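Local coordinates for protein BlEst2 (Bacillus licheniformis, PDB 6WPX) that probably hydrolyses ester bonds as a lipase or esterase and is captured here in its propeptide form, the C-terminal domain having autoinhibitory effects, at residues 413-416 and 421-424; 181-186 and 444-449; 104-107 and 111-114. One frame throughout, in Å; residues are numbered along the deposited sequence.

Contact 1: residues 413-416 and 421-424; sequences SIRY and QAEK
Two successive backbone N-H groups, of A422 and E423, converge on the single carbonyl oxygen of R415. A422 N reaches R415 O at 2.8 Å and E423 N reaches it at 3.0 Å, both in the carbonyl plane. The return bond, R415 N to E423 O, is 2.8 Å and nearly straight at 174°. This is a classic beta bulge in the hairpin of strands 407-417 and 420-431. It shifts the antiparallel register by one residue, so that Y416 pairs with Q421. Strand 420-431 is an edge strand of the sheet within this chain.

R415 starts with CG anti to the backbone N (chi1 -174°) and bends at chi3. The guanidinium thereby comes over A422, whose CB lies against one face. E423 OE1 lies at the guanidinium edge, 3.4 Å from R415 NH2, a salt bridge with a weak hydrogen bond and the planes 83° apart. E417 is the stronger partner, bound at NH1. Replacing R415 with an alanine would probably leave E417 without its mate and uncover the A422 methyl. On the face shared by I414, Y416, Q421 and K424, I414 fills the middle. I414 CG2 meets Q421 CG at 3.6 Å and also lies over the Y416 ring, offset toward the rim. I414 and K424 lie side by side, I414 CG1 3.8 Å from K424 CE. The Y416 hydroxyl is hydrogen-bonded to Y158 O and to K172.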
loop_
_atom_site.group_PDB
_atom_site.type_symbol
_atom_site.label_atom_id
_atom_site.label_comp_id
_atom_site.label_asym_id
_atom_site.label_seq_id
_atom_site.Cartn_x
_atom_site.Cartn_y
_atom_site.Cartn_z
ATOM N N SER A 413 -5.016 -13.474 14.629
ATOM C CA SER A 413 -4.753 -13.805 13.240
ATOM C C SER A 413 -6.025 -14.075 12.436
ATOM O O SER A 413 -7.084 -14.365 13.004
ATOM C CB SER A 413 -3.788 -14.985 13.140
ATOM O OG SER A 413 -4.380 -16.117 13.749
ATOM N N ILE A 414 -5.920 -13.908 11.109
ATOM C CA ILE A 414 -6.979 -14.225 10.148
ATOM C C ILE A 414 -6.325 -14.990 9.012
ATOM O O ILE A 414 -5.287 -14.564 8.500
ATOM C CB ILE A 414 -7.792 -13.015 9.575
ATOM C CG1 ILE A 414 -8.366 -12.109 10.668
ATOM C CG2 ILE A 414 -8.926 -13.506 8.661
ATOM C CD1 ILE A 414 -8.756 -10.646 10.173
ATOM N N ARG A 415 -6.939 -16.113 8.623
ATOM C CA ARG A 415 -6.530 -16.882 7.467
ATOM C C ARG A 415 -7.676 -16.790 6.458
ATOM O O ARG A 415 -8.828 -17.077 6.785
ATOM C CB ARG A 415 -6.185 -18.341 7.817
ATOM C CG ARG A 415 -5.607 -19.092 6.614
ATOM C CD ARG A 415 -5.360 -20.557 6.898
ATOM N NE ARG A 415 -6.528 -21.228 7.469
ATOM C CZ ARG A 415 -7.467 -21.829 6.750
ATOM N NH1 ARG A 415 -7.378 -21.865 5.428
ATOM N NH2 ARG A 415 -8.504 -22.403 7.348
ATOM N N TYR A 416 -7.351 -16.330 5.255
ATOM C CA TYR A 416 -8.267 -16.155 4.133
ATOM C C TYR A 416 -7.979 -17.216 3.084
ATOM O O TYR A 416 -6.840 -17.655 2.950
ATOM C CB TYR A 416 -8.068 -14.781 3.457
ATOM C CG TYR A 416 -8.249 -13.580 4.349
ATOM C CD1 TYR A 416 -7.180 -13.065 5.083
ATOM C CD2 TYR A 416 -9.469 -12.919 4.421
ATOM C CE1 TYR A 416 -7.330 -11.933 5.877
ATOM C CE2 TYR A 416 -9.645 -11.818 5.257
ATOM C CZ TYR A 416 -8.561 -11.306 5.954
ATOM O OH TYR A 416 -8.711 -10.193 6.757
ATOM N N GLN A 421 -12.535 -14.771 4.296
ATOM C CA GLN A 421 -12.110 -15.166 5.633
ATOM C C GLN A 421 -12.509 -16.633 5.841
ATOM O O GLN A 421 -13.671 -17.007 5.624
ATOM C CB GLN A 421 -12.797 -14.270 6.677
ATOM C CG GLN A 421 -12.342 -14.516 8.105
ATOM C CD GLN A 421 -12.868 -13.466 9.038
ATOM O OE1 GLN A 421 -12.684 -12.272 8.817
ATOM N NE2 GLN A 421 -13.520 -13.889 10.107
ATOM N N ALA A 422 -11.528 -17.464 6.213
ATOM C CA ALA A 422 -11.764 -18.882 6.472
ATOM C C ALA A 422 -11.622 -19.205 7.960
ATOM O O ALA A 422 -12.323 -20.071 8.459
ATOM C CB ALA A 422 -10.806 -19.736 5.649
ATOM N N GLU A 423 -10.703 -18.525 8.666
ATOM C CA GLU A 423 -10.445 -18.804 10.085
ATOM C C GLU A 423 -9.881 -17.585 10.792
ATOM O O GLU A 423 -9.053 -16.878 10.228
ATOM C CB GLU A 423 -9.510 -20.032 10.207
ATOM C CG GLU A 423 -8.997 -20.363 11.599
ATOM C CD GLU A 423 -8.374 -21.738 11.764
ATOM O OE1 GLU A 423 -8.301 -22.496 10.770
ATOM O OE2 GLU A 423 -7.983 -22.071 12.902
ATOM N N LYS A 424 -10.350 -17.319 12.014
ATOM C CA LYS A 424 -9.908 -16.189 12.817
ATOM C C LYS A 424 -9.540 -16.733 14.194
ATOM O O LYS A 424 -10.271 -17.569 14.734
ATOM C CB LYS A 424 -11.006 -15.113 12.889
ATOM C CG LYS A 424 -10.599 -13.827 13.598
ATOM C CD LYS A 424 -11.740 -12.830 13.622
ATOM C CE LYS A 424 -11.332 -11.523 12.993
ATOM N NZ LYS A 424 -12.506 -10.719 12.558
#

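Contact 2: residues 181-186 and 444-449; sequences TGFMKS and AGMYSV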
loop_
_atom_site.group_PDB
_atom_site.type_symbol
_atom_site.label_atom_id
_atom_site.label_comp_id
_atom_site.label_asym_id
_atom_site.label_seq_id
_atom_site.Cartn_x
_atom_site.Cartn_y
_atom_site.Cartn_z
ATOM N N THR A 181 1.231 -7.845 0.851
ATOM C CA THR A 181 2.645 -8.127 0.554
ATOM C C THR A 181 2.938 -9.624 0.478
ATOM O O THR A 181 3.809 -10.033 -0.283
ATOM C CB THR A 181 3.593 -7.402 1.516
ATOM O OG1 THR A 181 3.319 -7.828 2.844
ATOM C CG2 THR A 181 3.491 -5.902 1.414
ATOM N N GLY A 182 2.216 -10.426 1.257
ATOM C CA GLY A 182 2.395 -11.877 1.221
ATOM C C GLY A 182 1.964 -12.424 -0.127
ATOM O O GLY A 182 2.660 -13.249 -0.717
ATOM N N PHE A 183 0.798 -11.957 -0.618
ATOM C CA PHE A 183 0.223 -12.353 -1.915
ATOM C C PHE A 183 1.141 -11.863 -3.037
ATOM O O PHE A 183 1.425 -12.613 -3.965
ATOM C CB PHE A 183 -1.166 -11.703 -2.085
ATOM C CG PHE A 183 -2.005 -12.288 -3.193
ATOM C CD1 PHE A 183 -1.851 -11.857 -4.507
ATOM C CD2 PHE A 183 -2.943 -13.287 -2.930
ATOM C CE1 PHE A 183 -2.635 -12.398 -5.534
ATOM C CE2 PHE A 183 -3.735 -13.816 -3.956
ATOM C CZ PHE A 183 -3.583 -13.353 -5.252
ATOM N N MET A 184 1.616 -10.611 -2.945
ATOM C CA MET A 184 2.517 -10.086 -3.960
ATOM C C MET A 184 3.866 -10.775 -3.941
ATOM O O MET A 184 4.449 -10.919 -5.002
ATOM C CB MET A 184 2.638 -8.557 -3.884
ATOM C CG MET A 184 1.382 -7.833 -4.397
ATOM S SD MET A 184 0.875 -8.294 -6.068
ATOM C CE MET A 184 2.335 -7.865 -7.012
ATOM N N LYS A 185 4.340 -11.276 -2.768
ATOM C CA LYS A 185 5.618 -12.012 -2.714
ATOM C C LYS A 185 5.513 -13.287 -3.559
ATOM O O LYS A 185 6.423 -13.603 -4.323
ATOM C CB LYS A 185 6.024 -12.331 -1.262
ATOM C CG LYS A 185 7.355 -13.092 -1.115
ATOM C CD LYS A 185 8.563 -12.180 -1.166
ATOM C CE LYS A 185 9.881 -12.916 -1.083
ATOM N NZ LYS A 185 10.256 -13.232 0.315
ATOM N N SER A 186 4.373 -13.980 -3.444
ATOM C CA SER A 186 4.057 -15.181 -4.209
ATOM C C SER A 186 3.907 -14.804 -5.705
ATOM O O SER A 186 4.485 -15.477 -6.549
ATOM C CB SER A 186 2.779 -15.803 -3.673
ATOM O OG SER A 186 2.329 -16.885 -4.468
ATOM N N ALA A 444 -2.919 -23.850 3.482
ATOM C CA ALA A 444 -2.836 -22.919 2.370
ATOM C C ALA A 444 -3.758 -21.699 2.623
ATOM O O ALA A 444 -4.748 -21.815 3.353
ATOM C CB ALA A 444 -3.212 -23.619 1.073
ATOM N N GLY A 445 -3.376 -20.536 2.086
ATOM C CA GLY A 445 -4.135 -19.290 2.201
ATOM C C GLY A 445 -3.359 -18.025 2.538
ATOM O O GLY A 445 -2.144 -18.065 2.760
ATOM N N MET A 446 -4.071 -16.889 2.595
ATOM C CA MET A 446 -3.493 -15.580 2.941
ATOM C C MET A 446 -3.658 -15.406 4.438
ATOM O O MET A 446 -4.781 -15.440 4.942
ATOM C CB MET A 446 -4.262 -14.420 2.277
ATOM C CG MET A 446 -3.639 -13.838 1.053
ATOM S SD MET A 446 -1.867 -13.543 1.054
ATOM C CE MET A 446 -1.680 -12.382 2.290
ATOM N N TYR A 447 -2.559 -15.170 5.134
ATOM C CA TYR A 447 -2.582 -14.947 6.571
ATOM C C TYR A 447 -2.309 -13.494 6.886
ATOM O O TYR A 447 -1.458 -12.858 6.266
ATOM C CB TYR A 447 -1.474 -15.751 7.253
ATOM C CG TYR A 447 -1.702 -17.237 7.283
ATOM C CD1 TYR A 447 -1.415 -18.030 6.170
ATOM C CD2 TYR A 447 -2.154 -17.867 8.436
ATOM C CE1 TYR A 447 -1.608 -19.406 6.200
ATOM C CE2 TYR A 447 -2.324 -19.249 8.485
ATOM C CZ TYR A 447 -2.036 -20.014 7.368
ATOM O OH TYR A 447 -2.224 -21.371 7.404
ATOM N N SER A 448 -2.972 -13.003 7.902
ATOM C CA SER A 448 -2.640 -11.721 8.463
ATOM C C SER A 448 -2.437 -12.005 9.944
ATOM O O SER A 448 -3.319 -12.551 10.579
ATOM C CB SER A 448 -3.722 -10.683 8.232
ATOM O OG SER A 448 -3.258 -9.534 8.915
ATOM N N VAL A 449 -1.242 -11.722 10.469
ATOM C CA VAL A 449 -0.930 -11.964 11.858
ATOM C C VAL A 449 -0.630 -10.666 12.544
ATOM O O VAL A 449 0.204 -9.903 12.087
ATOM C CB VAL A 449 0.193 -13.020 12.053
ATOM C CG1 VAL A 449 0.324 -13.402 13.523
ATOM C CG2 VAL A 449 -0.075 -14.266 11.206
#
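M446 and F183 cross at about a right angle, and the methionine sulfur comes in beside the edge of the phenylalanine ring. M446 SD is 5.4 Å from the centroid of the F183 ring and 87° off the ring normal. It therefore lies almost in the ring plane, not over a face. M446 CG is at the same edge, 4.1 Å from F183 CD2. The side chains come closest at the root of the phenylalanine, where M446 SD rests 3.7 Å from F183 CB. M446 SD also lies 3.5 Å from F183 N, so it touches the helix backbone as well as the side chain.

Two bends bring the thioether there. The M446 chain turns at chi2 (-43°) and again at chi3 (-63°), which folds CE back toward the first turn of the helix. This is a Met-aromatic contact of the edge type. It joins the start of helix 181-191 to strand 445-456 of a C-terminal antiparallel sheet, and 257 residues of chain lie between the two segments. No hydrogen bond crosses between them, and the contact is small and buried.

G182 lies beside the methionine end. A beta carbon at G182 would crowd M446 CE, at 3.3 Å. The absence of a side chain therefore lets the methyl come close to the helix. G182 N is hydrogen-bonded to S470 OG of the neighbouring strand 462-473. M446 also packs on Y416, S470 and Y472, and on Y177 of helix 174-178. F183 also touches S178 of helix 174-178.

Contact 3: residues 104-107 and 111-114; sequences EIYQ and RKVI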
loop_
_atom_site.group_PDB
_atom_site.type_symbol
_atom_site.label_atom_id
_atom_site.label_comp_id
_atom_site.label_asym_id
_atom_site.label_seq_id
_atom_site.Cartn_x
_atom_site.Cartn_y
_atom_site.Cartn_z
ATOM N N GLU A 104 -6.911 -5.979 -29.499
ATOM C CA GLU A 104 -7.752 -5.013 -30.234
ATOM C C GLU A 104 -7.010 -3.681 -30.407
ATOM O O GLU A 104 -7.096 -3.059 -31.464
ATOM C CB GLU A 104 -9.065 -4.734 -29.491
ATOM C CG GLU A 104 -9.949 -5.939 -29.233
ATOM C CD GLU A 104 -11.201 -5.621 -28.439
ATOM O OE1 GLU A 104 -11.418 -4.439 -28.085
ATOM O OE2 GLU A 104 -11.964 -6.571 -28.152
ATOM N N ILE A 105 -6.276 -3.244 -29.379
ATOM C CA ILE A 105 -5.524 -1.995 -29.454
ATOM C C ILE A 105 -4.387 -2.130 -30.481
ATOM O O ILE A 105 -4.189 -1.227 -31.303
ATOM C CB ILE A 105 -5.050 -1.520 -28.058
ATOM C CG1 ILE A 105 -6.265 -1.264 -27.123
ATOM C CG2 ILE A 105 -4.193 -0.264 -28.189
ATOM C CD1 ILE A 105 -5.924 -1.207 -25.546
ATOM N N TYR A 106 -3.668 -3.271 -30.447
ATOM C CA TYR A 106 -2.602 -3.586 -31.389
ATOM C C TYR A 106 -3.156 -3.561 -32.823
ATOM O O TYR A 106 -2.514 -3.005 -33.714
ATOM C CB TYR A 106 -1.992 -4.966 -31.085
ATOM C CG TYR A 106 -0.999 -5.427 -32.129
ATOM C CD1 TYR A 106 0.312 -4.960 -32.126
ATOM C CD2 TYR A 106 -1.367 -6.337 -33.117
ATOM C CE1 TYR A 106 1.228 -5.368 -33.095
ATOM C CE2 TYR A 106 -0.460 -6.759 -34.086
ATOM C CZ TYR A 106 0.836 -6.263 -34.078
ATOM O OH TYR A 106 1.738 -6.670 -35.029
ATOM N N GLN A 107 -4.340 -4.189 -33.039
ATOM C CA GLN A 107 -4.990 -4.204 -34.350
ATOM C C GLN A 107 -5.403 -2.785 -34.764
ATOM O O GLN A 107 -5.251 -2.423 -35.934
ATOM C CB GLN A 107 -6.190 -5.153 -34.365
ATOM C CG GLN A 107 -5.796 -6.629 -34.314
ATOM C CD GLN A 107 -6.940 -7.585 -34.034
ATOM O OE1 GLN A 107 -8.006 -7.235 -33.500
ATOM N NE2 GLN A 107 -6.713 -8.847 -34.346
ATOM N N ARG A 111 0.503 -1.709 -34.712
ATOM C CA ARG A 111 1.855 -1.858 -34.146
ATOM C C ARG A 111 1.814 -1.994 -32.631
ATOM O O ARG A 111 0.791 -1.680 -32.012
ATOM C CB ARG A 111 2.764 -0.662 -34.522
ATOM C CG ARG A 111 2.199 0.722 -34.164
ATOM C CD ARG A 111 3.064 1.789 -34.765
ATOM N NE ARG A 111 2.475 3.117 -34.627
ATOM C CZ ARG A 111 3.168 4.205 -34.310
ATOM N NH1 ARG A 111 4.470 4.126 -34.072
ATOM N NH2 ARG A 111 2.559 5.379 -34.208
ATOM N N LYS A 112 2.965 -2.422 -32.039
ATOM C CA LYS A 112 3.151 -2.603 -30.598
ATOM C C LYS A 112 3.034 -1.283 -29.873
ATOM O O LYS A 112 3.390 -0.221 -30.397
ATOM C CB LYS A 112 4.480 -3.301 -30.254
ATOM C CG LYS A 112 4.497 -4.784 -30.611
ATOM C CD LYS A 112 5.702 -5.460 -30.013
ATOM C CE LYS A 112 6.081 -6.712 -30.757
ATOM N NZ LYS A 112 6.738 -7.690 -29.853
ATOM N N VAL A 113 2.436 -1.350 -28.703
ATOM C CA VAL A 113 2.185 -0.183 -27.879
ATOM C C VAL A 113 3.087 -0.188 -26.653
ATOM O O VAL A 113 3.718 -1.198 -26.325
ATOM C CB VAL A 113 0.684 -0.080 -27.485
ATOM C CG1 VAL A 113 -0.215 -0.085 -28.714
ATOM C CG2 VAL A 113 0.278 -1.189 -26.511
ATOM N N ILE A 114 3.101 0.944 -25.949
ATOM C CA ILE A 114 3.832 1.089 -24.697
ATOM C C ILE A 114 2.756 1.094 -23.619
ATOM O O ILE A 114 1.723 1.722 -23.808
ATOM C CB ILE A 114 4.629 2.423 -24.697
ATOM C CG1 ILE A 114 5.817 2.366 -25.680
ATOM C CG2 ILE A 114 5.086 2.826 -23.256
ATOM C CD1 ILE A 114 6.371 3.774 -26.008
#
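I105 on helix 91-109 packs against V113 on strand 113-118, inside the PGAP1-like alpha/beta-hydrolase domain. The helix ends, the chain turns, and the strand enters the central, mostly parallel sheet. This is the second half of a beta-alpha-beta unit, since the helix follows strand 80-83.

The helix-sheet side is apolar, formed by I105 and V113. The two side chains cross at about a right angle, with CG2 of I105 4.0 Å from CG1 of V113. V51 of strand 50-53 touches both side chains, so the pair sits between helix and sheet.

The other side is more polar and nearer solvent. Y106 is partly exposed and K112 is exposed. With CG anti to the backbone N (chi1 173°), the Y106 ring extends alongside the backbone of R111 and K112. K112 N lies near the ring plane at its edge, 3.6 Å from Y106 CE1. K112 CG meets the same carbon, Y106 CE1, at 4.1 Å. Beyond CG the extended lysine chain leaves the ring. Only one hydrogen bond links the segments, R111 N to Y106 O, and it is weak at 3.4 Å with a bent angle of 126°. The R111 side chain turns from the helix, and its NH1 is bound to D44 O. R111 O is buried here without a polar partner, and it lies 3.3 Å from Y106 CD1.

How the contacts relate
Contacts 1 and 2 share one sheet, in which strands 407-417 and 445-456 are neighbours. Their centres are 11 Å apart. Y416 N lies 2.7 Å from M446 O, and I414 O lies 2.9 Å from S448 N, both probable hydrogen bonds. R415 CD also packs on Y447 OH at 3.3 Å. Along the chain, contact 1 is nested inside the loop closed by contact 2. Contact 3 stands apart, in the alpha/beta-hydrolase part, and closes before the other two open. Its centre is 42 Å from that of contact 1 and 34 Å from that of contact 2. The nearest atoms of contacts 2 and 3 are still about 19 Å apart.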